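Local atomic coordinates of metallocarboxypeptidase (Trypanosoma cruzi, PDB entry 3DWC), a protein that probably removes single amino acids from the C-terminal end of peptides with broad specificity, proline excepted, as a metal-dependent carboxypeptidase of the M32 family. Residues E198-Q212 and F326-V340. Residues are numbered along the deposited sequence; the frame is centred on the assembly and turned at random.
Sequences ETVLEPKGPFPVSKQ and FGDQPAFTSSNMKRV. With SO4 (sulfate ion), chain U.
Over one face of the Phe326 ring lies CD2 of Phe207, an edge-to-face pair with centroids 5.1 Å apart and planes at 61°. Phe207 CE2 also meets the edge of Phe332 at CZ, and one face of Phe332 carries Gln329 CG. At the far end, the Arg339 guanidinium takes the Glu198 carboxylate on one face, the planes 17° apart; this salt bridge rests on charge alone, since no N-H points at OE1, 3.5 Å from NE. In the guanidinium plane, NE and NH2 of Arg339 both grip Thr199 O. NH2 also reaches O4 of a sulfate, probably from the crystallisation liquor, whose O3 accepts from Thr199 N.

Between these ends the extended linker joining helix 168-196 to helix 209-222 runs past the turn and helix start after helix 312-326, in this largely helical M32 fold. Two side-chain amides each pair with one linker residue's backbone. With CG anti to the backbone N (chi1 -177°), Asn336 turns its amide to the linker: OD1 accepts from Leu201 N (2.8 Å), and ND2 donates to Leu201 O (2.7 Å) and Ala331 O, fixing the amide's rotation. Gln329 OE1 receives Lys204 N on a lone pair, 2.9 Å away and nearly straight, while NE2 donates to Lys204 O. Between the two amide pairings, Pro203 sets CG against Ala331 CB and Met337 SD.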
loop_
_atom_site.group_PDB
_atom_site.type_symbol
_atom_site.label_atom_id
_atom_site.label_comp_id
_atom_site.label_asym_id
_atom_site.label_seq_id
_atom_site.Cartn_x
_atom_site.Cartn_y
_atom_site.Cartn_z
ATOM N N GLU B 198 -0.207 5.878 -48.838
ATOM C CA GLU B 198 -1.104 4.827 -48.352
ATOM C C GLU B 198 -2.238 5.380 -47.475
ATOM O O GLU B 198 -2.018 6.258 -46.612
ATOM C CB GLU B 198 -0.337 3.782 -47.537
ATOM C CG GLU B 198 0.552 2.853 -48.364
ATOM C CD GLU B 198 1.131 1.724 -47.527
ATOM O OE1 GLU B 198 1.282 1.908 -46.293
ATOM O OE2 GLU B 198 1.439 0.647 -48.106
ATOM N N THR B 199 -3.434 4.826 -47.674
ATOM C CA THR B 199 -4.586 5.162 -46.841
ATOM C C THR B 199 -4.406 4.596 -45.440
ATOM O O THR B 199 -4.011 3.439 -45.281
ATOM C CB THR B 199 -5.909 4.611 -47.395
ATOM O OG1 THR B 199 -6.124 5.110 -48.728
ATOM C CG2 THR B 199 -7.093 5.032 -46.463
ATOM N N VAL B 200 -4.657 5.436 -44.447
ATOM C CA VAL B 200 -4.623 5.050 -43.059
ATOM C C VAL B 200 -5.957 5.502 -42.424
ATOM O O VAL B 200 -6.244 6.688 -42.357
ATOM C CB VAL B 200 -3.424 5.673 -42.307
ATOM C CG1 VAL B 200 -3.419 5.215 -40.848
ATOM C CG2 VAL B 200 -2.084 5.305 -42.976
ATOM N N LEU B 201 -6.759 4.533 -41.982
ATOM C CA LEU B 201 -8.007 4.803 -41.280
ATOM C C LEU B 201 -7.704 4.854 -39.779
ATOM O O LEU B 201 -7.194 3.874 -39.190
ATOM C CB LEU B 201 -9.021 3.724 -41.585
ATOM C CG LEU B 201 -9.226 3.356 -43.059
ATOM C CD1 LEU B 201 -10.161 2.167 -43.188
ATOM C CD2 LEU B 201 -9.772 4.535 -43.866
ATOM N N GLU B 202 -7.982 6.005 -39.178
ATOM C CA GLU B 202 -7.820 6.170 -37.756
ATOM C C GLU B 202 -8.953 5.476 -37.011
ATOM O O GLU B 202 -10.131 5.647 -37.343
ATOM C CB GLU B 202 -7.814 7.646 -37.351
ATOM C CG GLU B 202 -6.490 8.330 -37.591
ATOM C CD GLU B 202 -5.386 7.759 -36.754
ATOM O OE1 GLU B 202 -4.353 7.408 -37.358
ATOM O OE2 GLU B 202 -5.545 7.643 -35.501
ATOM N N PRO B 203 -8.601 4.704 -35.991
ATOM C CA PRO B 203 -9.670 4.176 -35.143
ATOM C C PRO B 203 -10.568 5.279 -34.558
ATOM O O PRO B 203 -10.062 6.289 -34.049
ATOM C CB PRO B 203 -8.902 3.445 -34.055
ATOM C CG PRO B 203 -7.613 3.040 -34.752
ATOM C CD PRO B 203 -7.275 4.238 -35.553
ATOM N N LYS B 204 -11.882 5.071 -34.634
ATOM C CA LYS B 204 -12.863 6.023 -34.082
ATOM C C LYS B 204 -13.451 5.631 -32.721
ATOM O O LYS B 204 -14.058 4.587 -32.570
ATOM C CB LYS B 204 -13.974 6.235 -35.111
ATOM C CG LYS B 204 -13.471 7.021 -36.345
ATOM C CD LYS B 204 -13.941 6.432 -37.663
ATOM C CE LYS B 204 -14.069 7.502 -38.794
ATOM N NZ LYS B 204 -15.498 7.923 -38.895
ATOM N N GLY B 205 -13.266 6.488 -31.725
ATOM C CA GLY B 205 -13.847 6.291 -30.400
ATOM C C GLY B 205 -15.304 6.738 -30.287
ATOM O O GLY B 205 -15.910 7.143 -31.278
ATOM N N PRO B 206 -15.884 6.662 -29.074
ATOM C CA PRO B 206 -15.273 6.235 -27.816
ATOM C C PRO B 206 -14.895 4.761 -27.730
ATOM O O PRO B 206 -15.512 3.896 -28.373
ATOM C CB PRO B 206 -16.321 6.584 -26.746
ATOM C CG PRO B 206 -17.568 6.929 -27.488
ATOM C CD PRO B 206 -17.276 7.128 -28.911
ATOM N N PHE B 207 -13.836 4.506 -26.961
ATOM C CA PHE B 207 -13.413 3.179 -26.566
ATOM C C PHE B 207 -13.602 3.093 -25.051
ATOM O O PHE B 207 -12.794 3.636 -24.293
ATOM C CB PHE B 207 -11.948 2.975 -26.960
ATOM C CG PHE B 207 -11.708 3.143 -28.438
ATOM C CD1 PHE B 207 -11.001 4.228 -28.919
ATOM C CD2 PHE B 207 -12.268 2.251 -29.350
ATOM C CE1 PHE B 207 -10.815 4.397 -30.268
ATOM C CE2 PHE B 207 -12.085 2.427 -30.708
ATOM C CZ PHE B 207 -11.350 3.498 -31.160
ATOM N N PRO B 208 -14.687 2.436 -24.593
ATOM C CA PRO B 208 -14.972 2.456 -23.164
ATOM C C PRO B 208 -13.813 1.946 -22.319
ATOM O O PRO B 208 -13.169 0.928 -22.649
ATOM C CB PRO B 208 -16.214 1.547 -23.027
ATOM C CG PRO B 208 -16.862 1.621 -24.351
ATOM C CD PRO B 208 -15.679 1.627 -25.314
ATOM N N VAL B 209 -13.546 2.670 -21.246
ATOM C CA VAL B 209 -12.369 2.433 -20.440
ATOM C C VAL B 209 -12.389 1.044 -19.814
ATOM O O VAL B 209 -11.321 0.455 -19.601
ATOM C CB VAL B 209 -12.236 3.529 -19.370
ATOM C CG1 VAL B 209 -11.239 3.106 -18.307
ATOM C CG2 VAL B 209 -11.786 4.842 -20.028
ATOM N N SER B 210 -13.580 0.542 -19.479
ATOM C CA SER B 210 -13.761 -0.839 -18.983
ATOM C C SER B 210 -13.384 -1.897 -20.024
ATOM O O SER B 210 -12.792 -2.930 -19.691
ATOM C CB SER B 210 -15.192 -1.090 -18.471
ATOM O OG SER B 210 -16.157 -1.199 -19.534
ATOM N N LYS B 211 -13.715 -1.645 -21.277
ATOM C CA LYS B 211 -13.360 -2.590 -22.331
ATOM C C LYS B 211 -11.839 -2.508 -22.629
ATOM O O LYS B 211 -11.180 -3.525 -22.905
ATOM C CB LYS B 211 -14.224 -2.323 -23.573
ATOM C CG LYS B 211 -15.758 -2.573 -23.343
ATOM C CD LYS B 211 -16.581 -2.159 -24.563
ATOM C CE LYS B 211 -18.090 -2.032 -24.297
ATOM N NZ LYS B 211 -18.825 -3.109 -24.903
ATOM N N GLN B 212 -11.278 -1.299 -22.534
ATOM C CA GLN B 212 -9.803 -1.109 -22.616
ATOM C C GLN B 212 -9.043 -1.873 -21.545
ATOM O O GLN B 212 -8.009 -2.495 -21.807
ATOM C CB GLN B 212 -9.465 0.373 -22.505
ATOM C CG GLN B 212 -9.812 1.107 -23.767
ATOM C CD GLN B 212 -9.176 2.468 -23.825
ATOM O OE1 GLN B 212 -7.959 2.600 -23.741
ATOM N NE2 GLN B 212 -9.998 3.489 -23.997
ATOM N N PHE B 326 -14.243 -4.067 -28.853
ATOM C CA PHE B 326 -14.824 -2.726 -29.106
ATOM C C PHE B 326 -15.928 -2.742 -30.122
ATOM O O PHE B 326 -16.683 -1.773 -30.209
ATOM C CB PHE B 326 -13.749 -1.724 -29.583
ATOM C CG PHE B 326 -12.628 -1.517 -28.594
ATOM C CD1 PHE B 326 -12.878 -1.142 -27.281
ATOM C CD2 PHE B 326 -11.342 -1.679 -28.971
ATOM C CE1 PHE B 326 -11.826 -0.983 -26.390
ATOM C CE2 PHE B 326 -10.315 -1.503 -28.071
ATOM C CZ PHE B 326 -10.558 -1.171 -26.812
ATOM N N GLY B 327 -16.049 -3.823 -30.893
ATOM C CA GLY B 327 -17.026 -3.872 -31.969
ATOM C C GLY B 327 -16.347 -3.514 -33.271
ATOM O O GLY B 327 -15.341 -2.785 -33.267
ATOM N N ASP B 328 -16.868 -4.037 -34.385
ATOM C CA ASP B 328 -16.210 -3.863 -35.676
ATOM C C ASP B 328 -16.273 -2.429 -36.214
ATOM O O ASP B 328 -17.298 -1.731 -36.077
ATOM C CB ASP B 328 -16.819 -4.778 -36.756
ATOM C CG ASP B 328 -15.811 -5.180 -37.842
ATOM O OD1 ASP B 328 -16.185 -6.005 -38.683
ATOM O OD2 ASP B 328 -14.644 -4.718 -37.853
ATOM N N GLN B 329 -15.192 -2.031 -36.879
ATOM C CA GLN B 329 -15.172 -0.805 -37.662
ATOM C C GLN B 329 -14.074 -0.957 -38.679
ATOM O O GLN B 329 -13.219 -1.799 -38.495
ATOM C CB GLN B 329 -14.962 0.438 -36.786
ATOM C CG GLN B 329 -13.803 0.390 -35.817
ATOM C CD GLN B 329 -13.522 1.743 -35.210
ATOM O OE1 GLN B 329 -12.799 2.546 -35.801
ATOM N NE2 GLN B 329 -14.076 2.005 -34.021
ATOM N N PRO B 330 -14.117 -0.179 -39.778
ATOM C CA PRO B 330 -13.184 -0.304 -40.899
ATOM C C PRO B 330 -11.699 -0.236 -40.532
ATOM O O PRO B 330 -10.907 -0.972 -41.091
ATOM C CB PRO B 330 -13.593 0.869 -41.801
ATOM C CG PRO B 330 -15.030 1.038 -41.529
ATOM C CD PRO B 330 -15.144 0.848 -40.062
ATOM N N ALA B 331 -11.345 0.596 -39.559
ATOM C CA ALA B 331 -9.965 0.704 -39.073
ATOM C C ALA B 331 -9.383 -0.611 -38.574
ATOM O O ALA B 331 -8.158 -0.755 -38.559
ATOM C CB ALA B 331 -9.878 1.762 -37.931
ATOM N N PHE B 332 -10.245 -1.544 -38.137
ATOM C CA PHE B 332 -9.806 -2.774 -37.440
ATOM C C PHE B 332 -9.486 -3.959 -38.360
ATOM O O PHE B 332 -10.151 -5.020 -38.325
ATOM C CB PHE B 332 -10.835 -3.228 -36.407
ATOM C CG PHE B 332 -11.015 -2.299 -35.226
ATOM C CD1 PHE B 332 -10.096 -1.288 -34.909
ATOM C CD2 PHE B 332 -12.109 -2.474 -34.397
ATOM C CE1 PHE B 332 -10.278 -0.484 -33.836
ATOM C CE2 PHE B 332 -12.301 -1.643 -33.286
ATOM C CZ PHE B 332 -11.367 -0.634 -33.011
ATOM N N THR B 333 -8.484 -3.762 -39.204
ATOM C CA THR B 333 -7.972 -4.824 -40.068
ATOM C C THR B 333 -6.489 -4.881 -39.742
ATOM O O THR B 333 -5.943 -3.905 -39.280
ATOM C CB THR B 333 -8.116 -4.497 -41.533
ATOM O OG1 THR B 333 -7.245 -3.408 -41.855
ATOM C CG2 THR B 333 -9.589 -4.184 -41.933
ATOM N N SER B 334 -5.823 -5.992 -39.980
ATOM C CA SER B 334 -4.412 -6.075 -39.606
ATOM C C SER B 334 -3.512 -5.178 -40.437
ATOM O O SER B 334 -2.511 -4.664 -39.947
ATOM C CB SER B 334 -3.906 -7.515 -39.667
ATOM O OG SER B 334 -3.996 -8.019 -40.973
ATOM N N SER B 335 -3.831 -5.037 -41.716
ATOM C CA SER B 335 -3.066 -4.135 -42.564
ATOM C C SER B 335 -3.219 -2.662 -42.127
ATOM O O SER B 335 -2.241 -1.905 -42.050
ATOM C CB SER B 335 -3.515 -4.300 -44.032
ATOM O OG SER B 335 -3.139 -3.154 -44.808
ATOM N N ASN B 336 -4.436 -2.235 -41.839
ATOM C CA ASN B 336 -4.602 -0.859 -41.397
ATOM C C ASN B 336 -4.009 -0.610 -40.005
ATOM O O ASN B 336 -3.351 0.401 -39.799
ATOM C CB ASN B 336 -6.064 -0.419 -41.408
ATOM C CG ASN B 336 -6.204 1.023 -41.025
ATOM O OD1 ASN B 336 -5.896 1.883 -41.839
ATOM N ND2 ASN B 336 -6.610 1.309 -39.778
ATOM N N MET B 337 -4.170 -1.536 -39.060
ATOM C CA MET B 337 -3.598 -1.302 -37.751
ATOM C C MET B 337 -2.085 -1.258 -37.766
ATOM O O MET B 337 -1.472 -0.558 -36.976
ATOM C CB MET B 337 -4.106 -2.295 -36.717
ATOM C CG MET B 337 -5.581 -2.089 -36.376
ATOM S SD MET B 337 -5.978 -0.457 -35.747
ATOM C CE MET B 337 -4.743 -0.357 -34.472
ATOM N N LYS B 338 -1.461 -2.046 -38.619
ATOM C CA LYS B 338 -0.020 -1.909 -38.809
ATOM C C LYS B 338 0.365 -0.489 -39.242
ATOM O O LYS B 338 1.368 0.069 -38.802
ATOM C CB LYS B 338 0.487 -2.934 -39.821
ATOM C CG LYS B 338 1.982 -2.859 -40.046
ATOM C CD LYS B 338 2.428 -3.980 -40.984
ATOM C CE LYS B 338 3.728 -3.667 -41.662
ATOM N NZ LYS B 338 4.071 -4.798 -42.639
ATOM N N ARG B 339 -0.443 0.104 -40.104
ATOM C CA ARG B 339 -0.150 1.443 -40.621
ATOM C C ARG B 339 -0.286 2.490 -39.550
ATOM O O ARG B 339 0.520 3.403 -39.486
ATOM C CB ARG B 339 -1.025 1.764 -41.825
ATOM C CG ARG B 339 -0.333 1.423 -43.093
ATOM C CD ARG B 339 -1.007 0.448 -43.994
ATOM N NE ARG B 339 -1.816 1.056 -45.003
ATOM C CZ ARG B 339 -2.081 0.572 -46.219
ATOM N NH1 ARG B 339 -1.566 -0.557 -46.694
ATOM N NH2 ARG B 339 -2.882 1.268 -46.994
ATOM N N VAL B 340 -1.292 2.324 -38.693
ATOM C CA VAL B 340 -1.498 3.179 -37.525
ATOM C C VAL B 340 -0.323 3.026 -36.510
ATOM O O VAL B 340 0.310 3.993 -36.129
ATOM C CB VAL B 340 -2.861 2.836 -36.839
ATOM C CG1 VAL B 340 -3.007 3.560 -35.468
ATOM C CG2 VAL B 340 -4.037 3.131 -37.786
HETATM S S SO4 U . -3.835 1.975 -50.296
HETATM O O1 SO4 U . -4.906 1.040 -50.666
HETATM O O2 SO4 U . -3.513 2.853 -51.424
HETATM O O3 SO4 U . -4.264 2.810 -49.180
HETATM O O4 SO4 U . -2.638 1.213 -49.939
HETATM O O HOH W 1 -5.694 1.339 -44.356
#